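Local coordinates for protein nicotinamide riboside transporter PnuC (Neisseria mucosa ATCC 25996, PDB 4QTN) that takes up nicotinamide riboside, a vitamin B3 form used for NAD synthesis, across the bacterial inner membrane as a homotrimeric transporter built of transmembrane helices, at residues Trp41-Ala46 and Ala76-Thr81; Ala47-Leu52 and Tyr65-Ile70; Phe82-Glu87 and Thr158-Thr163. All coordinates share one frame; numbering follows the deposited sequence.

Contact 1. Residues Trp41-Ala46 and Ala76-Thr81; sequences WLASVA and AYVSYT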
loop_
_atom_site.group_PDB
_atom_site.type_symbol
_atom_site.label_atom_id
_atom_site.label_comp_id
_atom_site.label_asym_id
_atom_site.label_seq_id
_atom_site.Cartn_x
_atom_site.Cartn_y
_atom_site.Cartn_z
ATOM N N TRP C 41 -22.176 -17.781 -0.452
ATOM C CA TRP C 41 -22.974 -16.684 0.071
ATOM C C TRP C 41 -22.520 -16.318 1.482
ATOM O O TRP C 41 -22.709 -15.188 1.923
ATOM C CB TRP C 41 -24.452 -17.077 0.089
ATOM C CG TRP C 41 -24.774 -18.136 1.122
ATOM C CD1 TRP C 41 -24.523 -19.481 1.029
ATOM C CD2 TRP C 41 -25.375 -17.928 2.403
ATOM N NE1 TRP C 41 -24.939 -20.121 2.175
ATOM C CE2 TRP C 41 -25.471 -19.194 3.032
ATOM C CE3 TRP C 41 -25.848 -16.800 3.081
ATOM C CZ2 TRP C 41 -26.024 -19.360 4.310
ATOM C CZ3 TRP C 41 -26.401 -16.970 4.354
ATOM C CH2 TRP C 41 -26.482 -18.242 4.951
ATOM N N LEU C 42 -21.918 -17.283 2.178
ATOM C CA LEU C 42 -21.531 -17.105 3.577
ATOM C C LEU C 42 -20.462 -16.059 3.709
ATOM O O LEU C 42 -20.672 -15.030 4.352
ATOM C CB LEU C 42 -21.037 -18.421 4.191
ATOM C CG LEU C 42 -21.937 -19.187 5.168
ATOM C CD1 LEU C 42 -21.070 -19.888 6.193
ATOM C CD2 LEU C 42 -22.946 -18.283 5.863
ATOM N N ALA C 43 -19.309 -16.326 3.095
ATOM C CA ALA C 43 -18.173 -15.416 3.133
ATOM C C ALA C 43 -18.531 -14.028 2.595
ATOM O O ALA C 43 -17.965 -13.016 3.028
ATOM C CB ALA C 43 -16.994 -16.004 2.371
ATOM N N SER C 44 -19.488 -13.969 1.675
ATOM C CA SER C 44 -19.919 -12.680 1.162
ATOM C C SER C 44 -20.785 -11.892 2.137
ATOM O O SER C 44 -20.629 -10.686 2.246
ATOM C CB SER C 44 -20.550 -12.798 -0.207
ATOM O OG SER C 44 -19.552 -12.640 -1.190
ATOM N N VAL C 45 -21.653 -12.582 2.882
ATOM C CA VAL C 45 -22.303 -11.969 4.056
ATOM C C VAL C 45 -21.231 -11.583 5.082
ATOM O O VAL C 45 -21.278 -10.505 5.664
ATOM C CB VAL C 45 -23.344 -12.910 4.722
ATOM C CG1 VAL C 45 -23.765 -12.366 6.065
ATOM C CG2 VAL C 45 -24.559 -13.057 3.847
ATOM N N ALA C 46 -20.250 -12.464 5.272
ATOM C CA ALA C 46 -19.194 -12.232 6.244
ATOM C C ALA C 46 -18.368 -10.995 5.898
ATOM O O ALA C 46 -17.828 -10.353 6.782
ATOM C CB ALA C 46 -18.302 -13.463 6.391
ATOM N N ALA C 76 -15.491 -16.892 11.355
ATOM C CA ALA C 76 -14.849 -17.943 12.146
ATOM C C ALA C 76 -15.082 -19.306 11.506
ATOM O O ALA C 76 -14.161 -20.118 11.388
ATOM C CB ALA C 76 -15.352 -17.924 13.584
ATOM N N TYR C 77 -16.315 -19.536 11.069
ATOM C CA TYR C 77 -16.671 -20.771 10.392
ATOM C C TYR C 77 -15.905 -20.868 9.067
ATOM O O TYR C 77 -15.128 -21.805 8.853
ATOM C CB TYR C 77 -18.190 -20.810 10.167
ATOM C CG TYR C 77 -18.699 -21.992 9.384
ATOM C CD1 TYR C 77 -18.940 -23.204 10.002
ATOM C CD2 TYR C 77 -18.985 -21.875 8.028
ATOM C CE1 TYR C 77 -19.425 -24.284 9.288
ATOM C CE2 TYR C 77 -19.469 -22.943 7.302
ATOM C CZ TYR C 77 -19.689 -24.147 7.932
ATOM O OH TYR C 77 -20.180 -25.216 7.209
ATOM N N VAL C 78 -16.069 -19.849 8.227
ATOM C CA VAL C 78 -15.468 -19.819 6.898
ATOM C C VAL C 78 -13.939 -19.937 6.934
ATOM O O VAL C 78 -13.348 -20.497 6.021
ATOM C CB VAL C 78 -15.884 -18.545 6.113
ATOM C CG1 VAL C 78 -15.196 -18.486 4.751
ATOM C CG2 VAL C 78 -17.401 -18.479 5.957
ATOM N N SER C 79 -13.300 -19.414 7.982
ATOM C CA SER C 79 -11.834 -19.545 8.093
ATOM C C SER C 79 -11.402 -20.965 8.500
ATOM O O SER C 79 -10.267 -21.383 8.228
ATOM C CB SER C 79 -11.218 -18.473 9.012
ATOM O OG SER C 79 -11.747 -18.521 10.318
ATOM N N TYR C 80 -12.324 -21.707 9.121
ATOM C CA TYR C 80 -12.110 -23.124 9.409
ATOM C C TYR C 80 -12.253 -23.960 8.146
ATOM O O TYR C 80 -11.392 -24.794 7.843
ATOM C CB TYR C 80 -13.088 -23.619 10.485
ATOM C CG TYR C 80 -13.358 -25.123 10.453
ATOM C CD1 TYR C 80 -12.309 -26.051 10.544
ATOM C CD2 TYR C 80 -14.659 -25.612 10.351
ATOM C CE1 TYR C 80 -12.553 -27.413 10.507
ATOM C CE2 TYR C 80 -14.909 -26.973 10.323
ATOM C CZ TYR C 80 -13.853 -27.866 10.399
ATOM O OH TYR C 80 -14.100 -29.213 10.365
ATOM N N THR C 81 -13.345 -23.739 7.416
ATOM C CA THR C 81 -13.611 -24.485 6.185
ATOM C C THR C 81 -12.490 -24.279 5.164
ATOM O O THR C 81 -12.497 -24.871 4.086
ATOM C CB THR C 81 -14.989 -24.121 5.553
ATOM O OG1 THR C 81 -14.907 -22.863 4.857
ATOM C CG2 THR C 81 -16.104 -24.067 6.625
#
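Tyr77 meets the tip of Leu42 at the CD2-CE2 bond of its ring: Tyr77 CD2 lies 3.4 Å from Leu42 CD1, and Tyr77 CE2 is the second ring carbon close to the same methyl. The methyl comes in obliquely, while the two side chains as a whole cross at about a right angle. The ring is placed there by a first torsion of 176°, which sets Tyr77 CG trans to the backbone N. One turn further on, Thr81 CG2 sits over the rim of one face of this ring.

Val78 follows, and its two methyls divide the work. Val78 CG1 packs on Ala43 CB at 3.9 Å. Val78 CG2 turns instead to Leu42, 3.9 Å from Leu42 CD1 and 4.0 Å from Leu42 CB, so the leucine is touched at both its root and its tip. The nearest CA atoms belong to the Ala43-Val78 pair, Ala43 CA to Val78 CA being 6.4 Å.

These residues belong to a hairpin of consecutive transmembrane helices, 41-59 and 64-80. Their local axes approach to 9.9 Å with an angle of 133° between chain directions, an oblique antiparallel pairing. The turn joining the helices is probably cytoplasmic, which would put this contact toward the periplasmic end of the hairpin. Leu210 of helix 208-234 also touches both Ala43 and Val78, adding a third helix to the buried side.

Beyond Val78 the segment turns to other partners. Ser79 touches Glu87 and Met88 of helix 85-107, with Ser79 OG hydrogen-bonded to Tyr75 O. At the end of the helix, Thr81 OG1 donates to Val78 O over 3.1 Å, with the donor tilted 32° from the carbonyl plane.

Contact 2. Residues Ala47-Leu52 and Tyr65-Ile70; sequences AVTGIL and YLFGLI
Leu52 lies over one face of the Phe67 ring in a CH-pi contact that pairs two successive transmembrane helices of an antiparallel hairpin. Leu52 CB is 4.2 Å from the Phe67 ring centroid and 16° off its normal, the evidence for a face approach. Leu52 CD2 adds a second touch, 4.1 Å from Phe67 CZ. Thr49 CG2 comes to the ring at its edge instead, 4.4 Å from Phe67 CD1. Ile70, one turn after Phe67, puts its CG2 in van der Waals contact with Thr49 OG1 at 3.5 Å, the two side chains crossing at about a right angle. The local helix axes come within 8.0 Å, and Thr49 CA and Phe67 CA within 5.5 Å.

In the next shell, Phe56 meets the Phe67 ring, and Leu27 of helix 17-34 and an octyl glucoside molecule both touch Leu52. The peptide between Thr49 and Gly50 is modelled turned away from helical values (Gly50 phi 142°), a conformation suited to glycine, while the helical bond from Ile51 N to Ala47 O persists. Gly50 O is hydrogen-bonded to Tyr217 OH, linking this part of the helix to a residue that binds nicotinamide riboside. A chi1 of 65° places Thr49 OG1 between the backbone N and the carbonyl carbon, and there it is hydrogen-bonded to Val45 O.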
loop_
_atom_site.group_PDB
_atom_site.type_symbol
_atom_site.label_atom_id
_atom_site.label_comp_id
_atom_site.label_asym_id
_atom_site.label_seq_id
_atom_site.Cartn_x
_atom_site.Cartn_y
_atom_site.Cartn_z
ATOM N N ALA C 47 -18.292 -10.650 4.618
ATOM C CA ALA C 47 -17.596 -9.433 4.222
ATOM C C ALA C 47 -18.460 -8.205 4.426
ATOM O O ALA C 47 -18.105 -7.325 5.189
ATOM C CB ALA C 47 -17.125 -9.525 2.795
ATOM N N VAL C 48 -19.622 -8.176 3.781
ATOM C CA VAL C 48 -20.567 -7.053 3.930
ATOM C C VAL C 48 -20.813 -6.626 5.395
ATOM O O VAL C 48 -20.658 -5.448 5.733
ATOM C CB VAL C 48 -21.904 -7.324 3.214
ATOM C CG1 VAL C 48 -22.950 -6.289 3.608
ATOM C CG2 VAL C 48 -21.688 -7.307 1.722
ATOM N N THR C 49 -21.216 -7.573 6.246
ATOM C CA THR C 49 -21.147 -7.368 7.696
ATOM C C THR C 49 -19.719 -7.620 8.068
ATOM O O THR C 49 -19.279 -8.745 8.056
ATOM C CB THR C 49 -22.057 -8.354 8.491
ATOM O OG1 THR C 49 -21.588 -9.699 8.330
ATOM C CG2 THR C 49 -23.504 -8.271 8.022
ATOM N N GLY C 50 -18.972 -6.572 8.333
ATOM C CA GLY C 50 -17.563 -6.729 8.575
ATOM C C GLY C 50 -16.842 -5.592 7.967
ATOM O O GLY C 50 -16.008 -4.966 8.607
ATOM N N ILE C 51 -17.182 -5.292 6.724
ATOM C CA ILE C 51 -16.814 -4.011 6.140
ATOM C C ILE C 51 -17.567 -2.915 6.874
ATOM O O ILE C 51 -16.970 -1.938 7.314
ATOM C CB ILE C 51 -17.084 -3.957 4.626
ATOM C CG1 ILE C 51 -15.934 -4.617 3.872
ATOM C CG2 ILE C 51 -17.215 -2.523 4.160
ATOM C CD1 ILE C 51 -16.316 -5.151 2.508
ATOM N N LEU C 52 -18.866 -3.126 7.084
ATOM C CA LEU C 52 -19.636 -2.243 7.939
ATOM C C LEU C 52 -19.106 -2.191 9.383
ATOM O O LEU C 52 -19.025 -1.107 9.968
ATOM C CB LEU C 52 -21.133 -2.572 7.894
ATOM C CG LEU C 52 -21.830 -1.909 6.701
ATOM C CD1 LEU C 52 -22.146 -2.932 5.629
ATOM C CD2 LEU C 52 -23.081 -1.147 7.112
ATOM N N TYR C 65 -20.912 -2.909 16.889
ATOM C CA TYR C 65 -20.824 -4.163 17.642
ATOM C C TYR C 65 -21.819 -5.230 17.202
ATOM O O TYR C 65 -21.489 -6.423 17.186
ATOM C CB TYR C 65 -20.936 -3.912 19.136
ATOM C CG TYR C 65 -19.699 -3.286 19.730
ATOM C CD1 TYR C 65 -18.489 -3.969 19.741
ATOM C CD2 TYR C 65 -19.742 -2.012 20.280
ATOM C CE1 TYR C 65 -17.359 -3.398 20.283
ATOM C CE2 TYR C 65 -18.618 -1.435 20.831
ATOM C CZ TYR C 65 -17.429 -2.129 20.832
ATOM O OH TYR C 65 -16.299 -1.547 21.374
ATOM N N LEU C 66 -23.031 -4.809 16.851
ATOM C CA LEU C 66 -24.010 -5.734 16.321
ATOM C C LEU C 66 -23.515 -6.381 15.023
ATOM O O LEU C 66 -23.533 -7.609 14.883
ATOM C CB LEU C 66 -25.343 -5.042 16.094
ATOM C CG LEU C 66 -26.350 -5.888 15.312
ATOM C CD1 LEU C 66 -26.554 -7.256 15.965
ATOM C CD2 LEU C 66 -27.671 -5.148 15.157
ATOM N N PHE C 67 -23.074 -5.548 14.079
ATOM C CA PHE C 67 -22.441 -6.034 12.848
ATOM C C PHE C 67 -21.284 -6.972 13.140
ATOM O O PHE C 67 -21.203 -8.055 12.571
ATOM C CB PHE C 67 -21.955 -4.867 11.981
ATOM C CG PHE C 67 -23.063 -4.055 11.391
ATOM C CD1 PHE C 67 -23.799 -4.534 10.312
ATOM C CD2 PHE C 67 -23.385 -2.812 11.919
ATOM C CE1 PHE C 67 -24.832 -3.785 9.772
ATOM C CE2 PHE C 67 -24.420 -2.056 11.386
ATOM C CZ PHE C 67 -25.145 -2.544 10.312
ATOM N N GLY C 68 -20.394 -6.552 14.032
ATOM C CA GLY C 68 -19.227 -7.348 14.384
ATOM C C GLY C 68 -19.607 -8.741 14.826
ATOM O O GLY C 68 -18.986 -9.733 14.407
ATOM N N LEU C 69 -20.653 -8.819 15.652
ATOM C CA LEU C 69 -21.128 -10.089 16.201
ATOM C C LEU C 69 -21.438 -11.102 15.103
ATOM O O LEU C 69 -20.968 -12.238 15.160
ATOM C CB LEU C 69 -22.357 -9.868 17.107
ATOM C CG LEU C 69 -22.800 -10.993 18.062
ATOM C CD1 LEU C 69 -23.725 -11.985 17.365
ATOM C CD2 LEU C 69 -21.599 -11.699 18.672
ATOM N N ILE C 70 -22.229 -10.680 14.109
ATOM C CA ILE C 70 -22.524 -11.510 12.926
ATOM C C ILE C 70 -21.236 -11.858 12.207
ATOM O O ILE C 70 -20.906 -13.044 12.016
ATOM C CB ILE C 70 -23.438 -10.767 11.923
ATOM C CG1 ILE C 70 -24.836 -10.574 12.509
ATOM C CG2 ILE C 70 -23.512 -11.523 10.608
ATOM C CD1 ILE C 70 -25.621 -9.452 11.857
#

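Contact 3. Residues Phe82-Glu87 and Thr158-Thr163; sequences FKLYGE and TLDGVT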
loop_
_atom_site.group_PDB
_atom_site.type_symbol
_atom_site.label_atom_id
_atom_site.label_comp_id
_atom_site.label_asym_id
_atom_site.label_seq_id
_atom_site.Cartn_x
_atom_site.Cartn_y
_atom_site.Cartn_z
ATOM N N PHE C 82 -11.518 -23.454 5.521
ATOM C CA PHE C 82 -10.381 -23.220 4.663
ATOM C C PHE C 82 -9.071 -23.655 5.305
ATOM O O PHE C 82 -8.003 -23.533 4.698
ATOM C CB PHE C 82 -10.323 -21.754 4.240
ATOM C CG PHE C 82 -11.175 -21.440 3.045
ATOM C CD1 PHE C 82 -12.529 -21.124 3.197
ATOM C CD2 PHE C 82 -10.633 -21.477 1.758
ATOM C CE1 PHE C 82 -13.319 -20.837 2.095
ATOM C CE2 PHE C 82 -11.424 -21.202 0.656
ATOM C CZ PHE C 82 -12.767 -20.875 0.824
ATOM N N LYS C 83 -9.157 -24.173 6.526
ATOM C CA LYS C 83 -7.975 -24.632 7.260
ATOM C C LYS C 83 -7.058 -23.462 7.703
ATOM O O LYS C 83 -5.837 -23.631 7.842
ATOM C CB LYS C 83 -7.180 -25.657 6.431
ATOM C CG LYS C 83 -7.994 -26.862 5.954
ATOM C CD LYS C 83 -7.304 -27.588 4.800
ATOM C CE LYS C 83 -6.014 -28.263 5.248
ATOM N NZ LYS C 83 -4.984 -28.235 4.174
ATOM N N LEU C 84 -7.651 -22.287 7.913
ATOM C CA LEU C 84 -6.969 -21.213 8.629
ATOM C C LEU C 84 -7.337 -21.307 10.101
ATOM O O LEU C 84 -8.335 -20.738 10.546
ATOM C CB LEU C 84 -7.329 -19.824 8.047
ATOM C CG LEU C 84 -6.437 -19.233 6.928
ATOM C CD1 LEU C 84 -7.090 -18.016 6.285
ATOM C CD2 LEU C 84 -5.037 -18.884 7.425
ATOM N N TYR C 85 -6.538 -22.059 10.848
ATOM C CA TYR C 85 -6.855 -22.374 12.242
ATOM C C TYR C 85 -6.548 -21.223 13.206
ATOM O O TYR C 85 -7.187 -21.098 14.244
ATOM C CB TYR C 85 -6.153 -23.669 12.684
ATOM C CG TYR C 85 -6.444 -24.850 11.779
ATOM C CD1 TYR C 85 -7.747 -25.356 11.648
ATOM C CD2 TYR C 85 -5.425 -25.457 11.039
ATOM C CE1 TYR C 85 -8.020 -26.427 10.806
ATOM C CE2 TYR C 85 -5.690 -26.528 10.196
ATOM C CZ TYR C 85 -6.985 -27.010 10.084
ATOM O OH TYR C 85 -7.244 -28.072 9.252
ATOM N N GLY C 86 -5.581 -20.379 12.842
ATOM C CA GLY C 86 -5.287 -19.167 13.603
ATOM C C GLY C 86 -6.479 -18.228 13.675
ATOM O O GLY C 86 -6.834 -17.733 14.753
ATOM N N GLU C 87 -7.117 -18.000 12.530
ATOM C CA GLU C 87 -8.224 -17.053 12.450
ATOM C C GLU C 87 -9.494 -17.597 13.079
ATOM O O GLU C 87 -10.316 -16.838 13.564
ATOM C CB GLU C 87 -8.477 -16.617 11.000
ATOM C CG GLU C 87 -7.249 -16.014 10.318
ATOM C CD GLU C 87 -6.896 -14.626 10.842
ATOM O OE1 GLU C 87 -7.734 -13.715 10.701
ATOM O OE2 GLU C 87 -5.771 -14.442 11.380
ATOM N N THR C 158 4.080 -20.100 12.431
ATOM C CA THR C 158 4.527 -18.949 13.177
ATOM C C THR C 158 3.741 -17.708 12.770
ATOM O O THR C 158 3.198 -17.003 13.611
ATOM C CB THR C 158 6.031 -18.724 12.965
ATOM O OG1 THR C 158 6.237 -17.924 11.801
ATOM C CG2 THR C 158 6.763 -20.094 12.777
ATOM N N LEU C 159 3.649 -17.465 11.473
ATOM C CA LEU C 159 2.973 -16.272 11.005
ATOM C C LEU C 159 1.497 -16.292 11.354
ATOM O O LEU C 159 0.984 -15.307 11.839
ATOM C CB LEU C 159 3.180 -16.048 9.510
ATOM C CG LEU C 159 2.334 -14.916 8.922
ATOM C CD1 LEU C 159 2.965 -14.362 7.660
ATOM C CD2 LEU C 159 0.912 -15.394 8.640
ATOM N N ASP C 160 0.819 -17.419 11.114
ATOM C CA ASP C 160 -0.585 -17.553 11.522
ATOM C C ASP C 160 -0.649 -17.240 12.994
ATOM O O ASP C 160 -1.683 -16.803 13.513
ATOM C CB ASP C 160 -1.115 -18.980 11.296
ATOM C CG ASP C 160 -0.913 -19.482 9.855
ATOM O OD1 ASP C 160 0.171 -19.246 9.270
ATOM O OD2 ASP C 160 -1.824 -20.167 9.331
ATOM N N GLY C 161 0.479 -17.460 13.669
ATOM C CA GLY C 161 0.582 -17.224 15.104
ATOM C C GLY C 161 0.722 -15.753 15.450
ATOM O O GLY C 161 -0.022 -15.241 16.287
ATOM N N VAL C 162 1.680 -15.079 14.793
ATOM C CA VAL C 162 1.958 -13.637 15.003
ATOM C C VAL C 162 0.709 -12.780 14.839
ATOM O O VAL C 162 0.394 -11.963 15.705
ATOM C CB VAL C 162 3.078 -13.106 14.052
ATOM C CG1 VAL C 162 3.086 -11.590 14.012
ATOM C CG2 VAL C 162 4.441 -13.616 14.488
ATOM N N THR C 163 -0.008 -12.973 13.743
ATOM C CA THR C 163 -1.222 -12.218 13.526
ATOM C C THR C 163 -2.256 -12.412 14.664
ATOM O O THR C 163 -3.177 -11.606 14.817
ATOM C CB THR C 163 -1.821 -12.453 12.103
ATOM O OG1 THR C 163 -3.250 -12.309 12.128
ATOM C CG2 THR C 163 -1.465 -13.826 11.593
#
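Glu87 reaches toward Thr163 with a bent side chain, and its neighbours change from root to tip. At the root, Glu87 CB lies close to Ser79, against the preceding helix. Glu87 CG comes next, set trans to the carbonyl carbon by a first torsion of -56°, and passes 4.4 Å from Leu84 CB. The chain bends at chi2 (-72°), which carries the carboxylate out between two partners. Glu87 OE2 accepts a weak hydrogen bond from Thr163 OG1, 3.4 Å away. The other oxygen, Glu87 OE1, is hydrogen-bonded to Tyr75 OH on helix 64-80; the bond to Tyr75, helped by the weak one to Thr163, would probably limit rotation of the carboxylate. Helix 181-198 covers this side, Thr192 and Leu195 packing on Glu87 and Trp196 on Leu84.

The setting is the start of two transmembrane helices, 85-107 and 158-175. Before the first of them, Lys83 ends the preceding helix in a Schellman motif, with a positive phi of 70°, and Leu84 stands at the N-cap of the new helix. Just after it, Gly86 lies against the other segment. Gly86 CA and Asp160 CA are 5.4 Å apart, the nearest CA pair, and Gly86 CA is 4.3 Å from Asp160 O. Having only hydrogens on its CA, Gly86 lets the two backbones come this near.

Asp160 also extends its carboxylate to Leu84: Asp160 OD2 is 3.9 Å from Leu84 CD2, a van der Waals touch between side chains that cross at about a right angle. Residues of 158-163 also face the trimer interface, where Thr158 packs on Asn37, Leu159 on Leu208 and Val162 on Val33, all three partners belonging to a neighbouring subunit.

In the fold
Contacts 1 and 2 are two levels of one hairpin, helices 41-59 and 64-80, with centres about 12 Å apart; contact 2 is nested inside the loop that contact 1 closes. Contact 3 follows in series, its centre about 15 Å from that of contact 1, and the two are joined by a probable hydrogen bond from Leu84 N to Ser79 O, 2.8 Å long. Contacts 2 and 3 do not touch, their nearest atoms being about 11 Å apart. Both lie near the bound nicotinamide riboside: the side chain of Glu87 is about 7 Å from the ligand and that of Phe67 about 8 Å, whereas Val78 in contact 1 stands back at about 13 Å.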